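Local coordinates for nucleoporin NUP82 (Saccharomyces cerevisiae, PDB 3PBP), which serves as a structural component of the yeast nuclear pore complex, its N-terminal beta-propeller domain, contained in this chain, binding the nucleoporin NUP116, at residues F83-I88 with S126-V130; H133-Y137 with F211-L217; R138-I142 with M153-L157. The protein carries 1 engineered substitution. The contacts are given in a common frame with arbitrary orientation. Residues are numbered along the deposited sequence.

Contact 1: F83-I88 with S126-V130; sequences FNDNEI and SIKKV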
# COMPACT_ATOMS: atom_id res chain seq x y z
N PHE A 83 6.64 -2.23 -18.15
CA PHE A 83 7.32 -1.08 -17.58
C PHE A 83 8.69 -1.36 -17.00
O PHE A 83 9.06 -2.50 -16.72
CB PHE A 83 6.46 -0.47 -16.47
CG PHE A 83 6.29 -1.37 -15.27
CD1 PHE A 83 5.34 -2.39 -15.26
CD2 PHE A 83 7.10 -1.22 -14.14
CE1 PHE A 83 5.20 -3.26 -14.16
CE2 PHE A 83 6.97 -2.07 -13.04
CZ PHE A 83 6.02 -3.09 -13.05
N ASN A 84 9.45 -0.28 -16.81
CA ASN A 84 10.76 -0.36 -16.21
C ASN A 84 10.83 0.80 -15.21
O ASN A 84 9.79 1.32 -14.80
CB ASN A 84 11.87 -0.25 -17.27
CG ASN A 84 11.82 1.05 -18.08
OD1 ASN A 84 10.97 1.93 -17.84
ND2 ASN A 84 12.74 1.18 -19.03
N ASP A 85 12.02 1.20 -14.82
CA ASP A 85 12.14 2.28 -13.84
C ASP A 85 11.84 3.65 -14.44
O ASP A 85 11.70 4.64 -13.72
CB ASP A 85 13.54 2.27 -13.24
CG ASP A 85 14.62 2.48 -14.29
OD1 ASP A 85 14.63 1.73 -15.30
OD2 ASP A 85 15.45 3.39 -14.10
N ASN A 86 11.69 3.71 -15.76
CA ASN A 86 11.49 4.98 -16.40
C ASN A 86 10.18 5.19 -17.13
O ASN A 86 9.64 6.29 -17.13
CB ASN A 86 12.67 5.24 -17.34
CG ASN A 86 12.55 6.56 -18.09
OD1 ASN A 86 11.82 6.64 -19.10
ND2 ASN A 86 13.24 7.59 -17.61
N GLU A 87 9.67 4.14 -17.77
CA GLU A 87 8.44 4.30 -18.52
C GLU A 87 7.43 3.16 -18.35
O GLU A 87 7.77 2.07 -17.88
CB GLU A 87 8.77 4.52 -19.99
CG GLU A 87 9.51 3.36 -20.65
CD GLU A 87 10.05 3.72 -22.03
OE1 GLU A 87 9.42 4.58 -22.70
OE2 GLU A 87 11.08 3.15 -22.45
N ILE A 88 6.20 3.43 -18.76
CA ILE A 88 5.10 2.47 -18.68
C ILE A 88 4.33 2.38 -20.01
O ILE A 88 3.99 3.41 -20.62
CB ILE A 88 4.06 2.91 -17.59
CG1 ILE A 88 4.74 3.01 -16.22
CG2 ILE A 88 2.90 1.92 -17.54
CD1 ILE A 88 3.85 3.61 -15.13
N SER A 126 12.10 7.56 -9.98
CA SER A 126 11.84 6.43 -10.86
C SER A 126 10.78 5.46 -10.35
O SER A 126 10.47 5.42 -9.16
CB SER A 126 13.15 5.69 -11.14
OG SER A 126 13.84 5.44 -9.95
N ILE A 127 10.23 4.69 -11.28
CA ILE A 127 9.19 3.72 -10.99
C ILE A 127 9.73 2.48 -10.29
O ILE A 127 10.72 1.88 -10.71
CB ILE A 127 8.48 3.30 -12.30
CG1 ILE A 127 7.86 4.53 -12.95
CG2 ILE A 127 7.43 2.23 -12.02
CD1 ILE A 127 7.37 4.29 -14.34
N LYS A 128 9.05 2.09 -9.21
CA LYS A 128 9.44 0.92 -8.44
C LYS A 128 8.47 -0.24 -8.71
O LYS A 128 8.90 -1.39 -8.91
CB LYS A 128 9.46 1.27 -6.95
CG LYS A 128 10.03 0.18 -6.08
CD LYS A 128 10.12 0.61 -4.62
CE LYS A 128 10.74 -0.50 -3.77
NZ LYS A 128 11.02 -0.08 -2.37
N LYS A 129 7.17 0.06 -8.73
CA LYS A 129 6.18 -0.97 -8.97
C LYS A 129 4.90 -0.42 -9.59
O LYS A 129 4.53 0.73 -9.35
CB LYS A 129 5.84 -1.70 -7.67
CG LYS A 129 5.05 -2.96 -7.91
CD LYS A 129 4.73 -3.71 -6.64
CE LYS A 129 4.09 -5.06 -6.99
NZ LYS A 129 3.79 -5.94 -5.82
N VAL A 130 4.23 -1.26 -10.39
CA VAL A 130 2.97 -0.91 -11.05
C VAL A 130 1.93 -2.01 -10.88
O VAL A 130 2.24 -3.18 -10.97
CB VAL A 130 3.17 -0.68 -12.55
CG1 VAL A 130 1.82 -0.38 -13.22
CG2 VAL A 130 4.14 0.46 -12.77
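I127, F83 and V130 bury the most surface where two successive blades of the beta-propeller meet, illustrating how apolar side chains seal neighbouring sheets. V130 lies over one face of the F83 ring: its CG2 sits 3.6 Å from the ring centroid, 10° off the normal, a CH-pi contact. I127 bridges F83 and I88: its CD1 lies 3.5 Å from I88 CG1 and its CG2 4.1 Å from F83 CD2; I88 CD1 also meets V130 CG2 at 3.9 Å. A single backbone hydrogen bond crosses the seam, from I127 N to D85 O (2.8 Å, 158°). D85 is presented by the turn between strands 79-83 and 87-92, in which N84 OD1 accepts from N86 N at 2.8 Å, an Asx turn, and from E87 N at 2.6 Å, an Asx motif. K129, its CA-to-CB bond pointing away, forms a salt bridge with D184. With one hydrogen bond among several apolar contacts, the blades pack side by side and do not merge into a continuous sheet.

Contact 2: H133-Y137 with F211-L217; sequences HPKSY and FLPSVLL
In this beta-propeller, the loop between strands 127-132 and 141-146 of one blade is bound by 211-217, whose last three residues form a short strand. K135 lies near L217 (CA-CA 4.8 Å) and S136 opposite L216 (4.9 Å), a single beta bridge. S136 is extended (phi/psi -100/138), as are L216 (-79/128) and L217 (-82/118). Two backbone hydrogen bonds flank the bridge: L217 N donates to K135 O at 2.6 Å and 175°, Y137 N to V215 O at 2.8 Å and 170°. The L216 backbone hydrogen-bonds to V270, so strand 215-217 forms a two-stranded antiparallel sheet with 269-271 and joins the loop without becoming a strand of the blade's sheet.

H133, chi1 t and chi2 -67°, has both ring nitrogens engaged. NE2 donates to F211 O (2.6 Å, 176°), while ND1 accepts from K135 N (3.1 Å, 157°). S136, chi1 p, directs OG to H133 O at 3.0 Å. K135 NZ has weak partners in D190 O and D222. Y137 brings CB to 3.4 Å from V215 CG1, and its ring makes a cation-pi contact with K269. Over one face of the imidazole, P213 CD stands 3.6 Å from the H133 ring centroid.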
# COMPACT_ATOMS: atom_id res chain seq x y z
N HIS A 133 -5.62 -1.41 -11.11
CA HIS A 133 -6.56 -1.30 -10.01
C HIS A 133 -7.52 -2.46 -10.27
O HIS A 133 -8.12 -2.55 -11.34
CB HIS A 133 -7.27 0.05 -10.02
CG HIS A 133 -8.05 0.32 -8.76
ND1 HIS A 133 -9.17 -0.40 -8.41
CD2 HIS A 133 -7.86 1.23 -7.78
CE1 HIS A 133 -9.64 0.06 -7.26
NE2 HIS A 133 -8.86 1.04 -6.86
N PRO A 134 -7.69 -3.35 -9.29
CA PRO A 134 -8.56 -4.52 -9.41
C PRO A 134 -10.01 -4.20 -9.75
O PRO A 134 -10.70 -5.03 -10.33
CB PRO A 134 -8.45 -5.18 -8.04
CG PRO A 134 -7.21 -4.61 -7.46
CD PRO A 134 -7.24 -3.19 -7.90
N LYS A 135 -10.48 -3.01 -9.40
CA LYS A 135 -11.87 -2.71 -9.68
C LYS A 135 -12.17 -1.48 -10.52
O LYS A 135 -13.08 -0.71 -10.24
CB LYS A 135 -12.65 -2.67 -8.38
CG LYS A 135 -13.00 -4.02 -7.83
CD LYS A 135 -13.95 -3.87 -6.67
CE LYS A 135 -14.72 -5.14 -6.38
NZ LYS A 135 -15.69 -4.92 -5.24
N SER A 136 -11.38 -1.28 -11.57
CA SER A 136 -11.61 -0.16 -12.45
C SER A 136 -12.36 -0.69 -13.66
O SER A 136 -12.09 -1.79 -14.15
CB SER A 136 -10.27 0.46 -12.88
OG SER A 136 -9.35 -0.54 -13.26
N TYR A 137 -13.35 0.07 -14.10
CA TYR A 137 -14.13 -0.33 -15.27
C TYR A 137 -13.18 -0.40 -16.48
O TYR A 137 -12.39 0.51 -16.73
CB TYR A 137 -15.24 0.70 -15.49
CG TYR A 137 -16.09 0.44 -16.70
CD1 TYR A 137 -16.92 -0.68 -16.77
CD2 TYR A 137 -16.07 1.31 -17.78
CE1 TYR A 137 -17.70 -0.92 -17.90
CE2 TYR A 137 -16.85 1.09 -18.91
CZ TYR A 137 -17.66 -0.03 -18.96
OH TYR A 137 -18.42 -0.24 -20.08
N PHE A 211 -9.44 3.58 -1.87
CA PHE A 211 -8.43 3.85 -2.90
C PHE A 211 -9.18 3.56 -4.19
O PHE A 211 -9.09 2.46 -4.75
CB PHE A 211 -7.24 2.91 -2.77
CG PHE A 211 -6.05 3.33 -3.58
CD1 PHE A 211 -5.14 4.24 -3.06
CD2 PHE A 211 -5.84 2.81 -4.84
CE1 PHE A 211 -4.02 4.61 -3.79
CE2 PHE A 211 -4.73 3.18 -5.58
CZ PHE A 211 -3.82 4.08 -5.05
N LEU A 212 -9.90 4.55 -4.67
CA LEU A 212 -10.75 4.38 -5.84
C LEU A 212 -10.25 4.88 -7.18
O LEU A 212 -9.52 5.86 -7.27
CB LEU A 212 -12.10 5.04 -5.54
CG LEU A 212 -12.63 4.75 -4.13
CD1 LEU A 212 -13.61 5.82 -3.70
CD2 LEU A 212 -13.26 3.38 -4.09
N PRO A 213 -10.65 4.20 -8.26
CA PRO A 213 -10.27 4.57 -9.63
C PRO A 213 -11.28 5.66 -10.05
O PRO A 213 -12.09 6.07 -9.23
CB PRO A 213 -10.43 3.26 -10.39
CG PRO A 213 -11.61 2.66 -9.75
CD PRO A 213 -11.38 2.91 -8.26
N SER A 214 -11.25 6.13 -11.29
CA SER A 214 -12.19 7.17 -11.71
C SER A 214 -13.57 6.58 -12.04
O SER A 214 -14.58 7.29 -12.00
CB SER A 214 -11.66 7.90 -12.94
OG SER A 214 -11.73 7.04 -14.06
N VAL A 215 -13.60 5.30 -12.37
CA VAL A 215 -14.85 4.61 -12.68
C VAL A 215 -14.74 3.24 -12.03
O VAL A 215 -14.06 2.34 -12.54
CB VAL A 215 -15.05 4.45 -14.21
CG1 VAL A 215 -16.34 3.73 -14.49
CG2 VAL A 215 -15.05 5.81 -14.86
N LEU A 216 -15.42 3.09 -10.90
CA LEU A 216 -15.39 1.88 -10.11
C LEU A 216 -16.26 0.72 -10.58
O LEU A 216 -17.46 0.88 -10.83
CB LEU A 216 -15.78 2.24 -8.68
CG LEU A 216 -15.70 1.17 -7.60
CD1 LEU A 216 -14.25 0.86 -7.27
CD2 LEU A 216 -16.43 1.69 -6.36
N LEU A 217 -15.63 -0.46 -10.70
CA LEU A 217 -16.32 -1.70 -11.08
C LEU A 217 -16.96 -2.21 -9.79
O LEU A 217 -16.27 -2.53 -8.83
CB LEU A 217 -15.34 -2.75 -11.58
CG LEU A 217 -15.39 -3.19 -13.05
CD1 LEU A 217 -14.72 -4.54 -13.15
CD2 LEU A 217 -16.82 -3.26 -13.56

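Contact 3: R138-I142 with M153-L157; sequences RDSCI and MFDIL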
# COMPACT_ATOMS: atom_id res chain seq x y z
N ARG A 138 -13.27 -1.49 -17.23
CA ARG A 138 -12.42 -1.68 -18.39
C ARG A 138 -10.92 -1.63 -18.06
O ARG A 138 -10.11 -1.26 -18.91
CB ARG A 138 -12.74 -0.64 -19.47
CG ARG A 138 -14.17 -0.72 -19.98
CD ARG A 138 -14.22 -0.54 -21.48
NE ARG A 138 -13.85 0.80 -21.91
CZ ARG A 138 -13.10 1.06 -22.98
NH1 ARG A 138 -12.64 0.07 -23.74
NH2 ARG A 138 -12.81 2.33 -23.30
N ASP A 139 -10.56 -1.99 -16.83
CA ASP A 139 -9.16 -2.01 -16.39
C ASP A 139 -8.43 -0.72 -16.70
O ASP A 139 -7.22 -0.73 -16.91
CB ASP A 139 -8.41 -3.15 -17.06
CG ASP A 139 -8.96 -4.52 -16.69
OD1 ASP A 139 -8.95 -4.85 -15.49
OD2 ASP A 139 -9.40 -5.25 -17.60
N SER A 140 -9.17 0.39 -16.70
CA SER A 140 -8.62 1.71 -17.04
C SER A 140 -7.77 2.43 -16.02
O SER A 140 -7.42 3.60 -16.24
CB SER A 140 -9.76 2.64 -17.45
OG SER A 140 -10.68 2.78 -16.38
N CYS A 141 -7.41 1.78 -14.93
CA CYS A 141 -6.61 2.46 -13.92
C CYS A 141 -5.34 1.73 -13.48
O CYS A 141 -5.40 0.58 -13.06
CB CYS A 141 -7.50 2.75 -12.72
SG CYS A 141 -6.65 3.51 -11.33
N ILE A 142 -4.19 2.40 -13.57
CA ILE A 142 -2.95 1.78 -13.12
C ILE A 142 -2.39 2.54 -11.93
O ILE A 142 -2.39 3.78 -11.89
CB ILE A 142 -1.86 1.68 -14.23
CG1 ILE A 142 -1.45 3.08 -14.71
CG2 ILE A 142 -2.35 0.81 -15.38
CD1 ILE A 142 -0.23 3.05 -15.61
N MSE A 153 -2.17 7.33 -9.52
CA MSE A 153 -3.18 6.62 -10.29
C MSE A 153 -3.38 7.31 -11.63
O MSE A 153 -3.72 8.49 -11.69
CB MSE A 153 -4.51 6.57 -9.55
CG MSE A 153 -4.61 5.54 -8.46
SE MSE A 153 -6.42 5.48 -7.74
CE MSE A 153 -6.28 6.77 -6.30
N PHE A 154 -3.15 6.57 -12.70
CA PHE A 154 -3.31 7.10 -14.05
C PHE A 154 -4.57 6.51 -14.68
O PHE A 154 -4.86 5.32 -14.53
CB PHE A 154 -2.11 6.70 -14.93
CG PHE A 154 -0.83 7.39 -14.57
CD1 PHE A 154 -0.61 8.72 -14.92
CD2 PHE A 154 0.19 6.70 -13.93
CE1 PHE A 154 0.60 9.34 -14.64
CE2 PHE A 154 1.41 7.31 -13.64
CZ PHE A 154 1.62 8.63 -14.00
N ASP A 155 -5.32 7.35 -15.39
CA ASP A 155 -6.49 6.86 -16.08
C ASP A 155 -6.07 6.59 -17.52
O ASP A 155 -5.98 7.49 -18.35
CB ASP A 155 -7.61 7.89 -16.07
CG ASP A 155 -8.92 7.31 -16.61
OD1 ASP A 155 -8.87 6.53 -17.59
OD2 ASP A 155 -9.99 7.65 -16.07
N ILE A 156 -5.79 5.32 -17.79
CA ILE A 156 -5.37 4.84 -19.10
C ILE A 156 -6.23 5.30 -20.28
O ILE A 156 -5.72 5.51 -21.39
CB ILE A 156 -5.36 3.29 -19.09
CG1 ILE A 156 -4.12 2.79 -18.38
CG2 ILE A 156 -5.46 2.74 -20.48
CD1 ILE A 156 -4.04 1.29 -18.37
N LEU A 157 -7.53 5.48 -20.06
CA LEU A 157 -8.45 5.87 -21.12
C LEU A 157 -8.95 7.31 -21.13
O LEU A 157 -9.97 7.60 -21.76
CB LEU A 157 -9.68 4.96 -21.09
CG LEU A 157 -9.45 3.45 -21.03
CD1 LEU A 157 -10.78 2.75 -20.98
CD2 LEU A 157 -8.66 3.01 -22.23
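A beta hairpin, the two middle strands 141-146 and 151-155 of a four-stranded propeller blade, begins and ends in this contact. I142 and F154 form an antiparallel hydrogen-bonded pair, with I142 N to F154 O at 3.1 Å and F154 N to I142 O at 3.0 Å. C141 and D155 follow as a non-hydrogen-bonded pair, and I156 N donates to S140 O at 2.8 Å, so pairing outlasts the strands. I142 and F154 share one face of the sheet, where I142 CG1 lies 3.7 Å from F154 CB; I142 CG2 also meets I156 CD1 at 3.5 Å, beside F112 and F132. On the face of C141 and D155, C141 SG is 4.1 Å from CG of M153, a selenomethionine. D155 OD1 accepts from L157 N at 3.0 Å, an Asx turn, while OD2 hydrogen-bonds to S214 OG. L157 CD1 lies over the R138 guanidinium, 3.1 Å from NH2. Backbone hydrogen bonds thus fix the register, apolar contacts lie on both faces, and D155 turns the chain and ties it to S214.

From the N terminus, contact 1 closes first: the turn joining strands 79-83 and 87-92 meets strand 127-132, bringing the next blade against its predecessor. The chain then enters the loop 133-137, where contact 2 opens and stays open until 211-217 returns. Contact 3 is nested within that interval as a local hairpin in the same blade. Contacts 2 and 3, with centres about 8 Å apart, touch: D155 OD2 and S214 OG lie 2.7 Å apart, H133 N and C141 O 2.8 Å. Contacts 1 and 3 meet through I88 CG2 and I142 CD1 at 3.8 Å. One blade is tied to its neighbour by contact 1, within itself by contact 3, and to 211-217, remote in sequence, by contact 2.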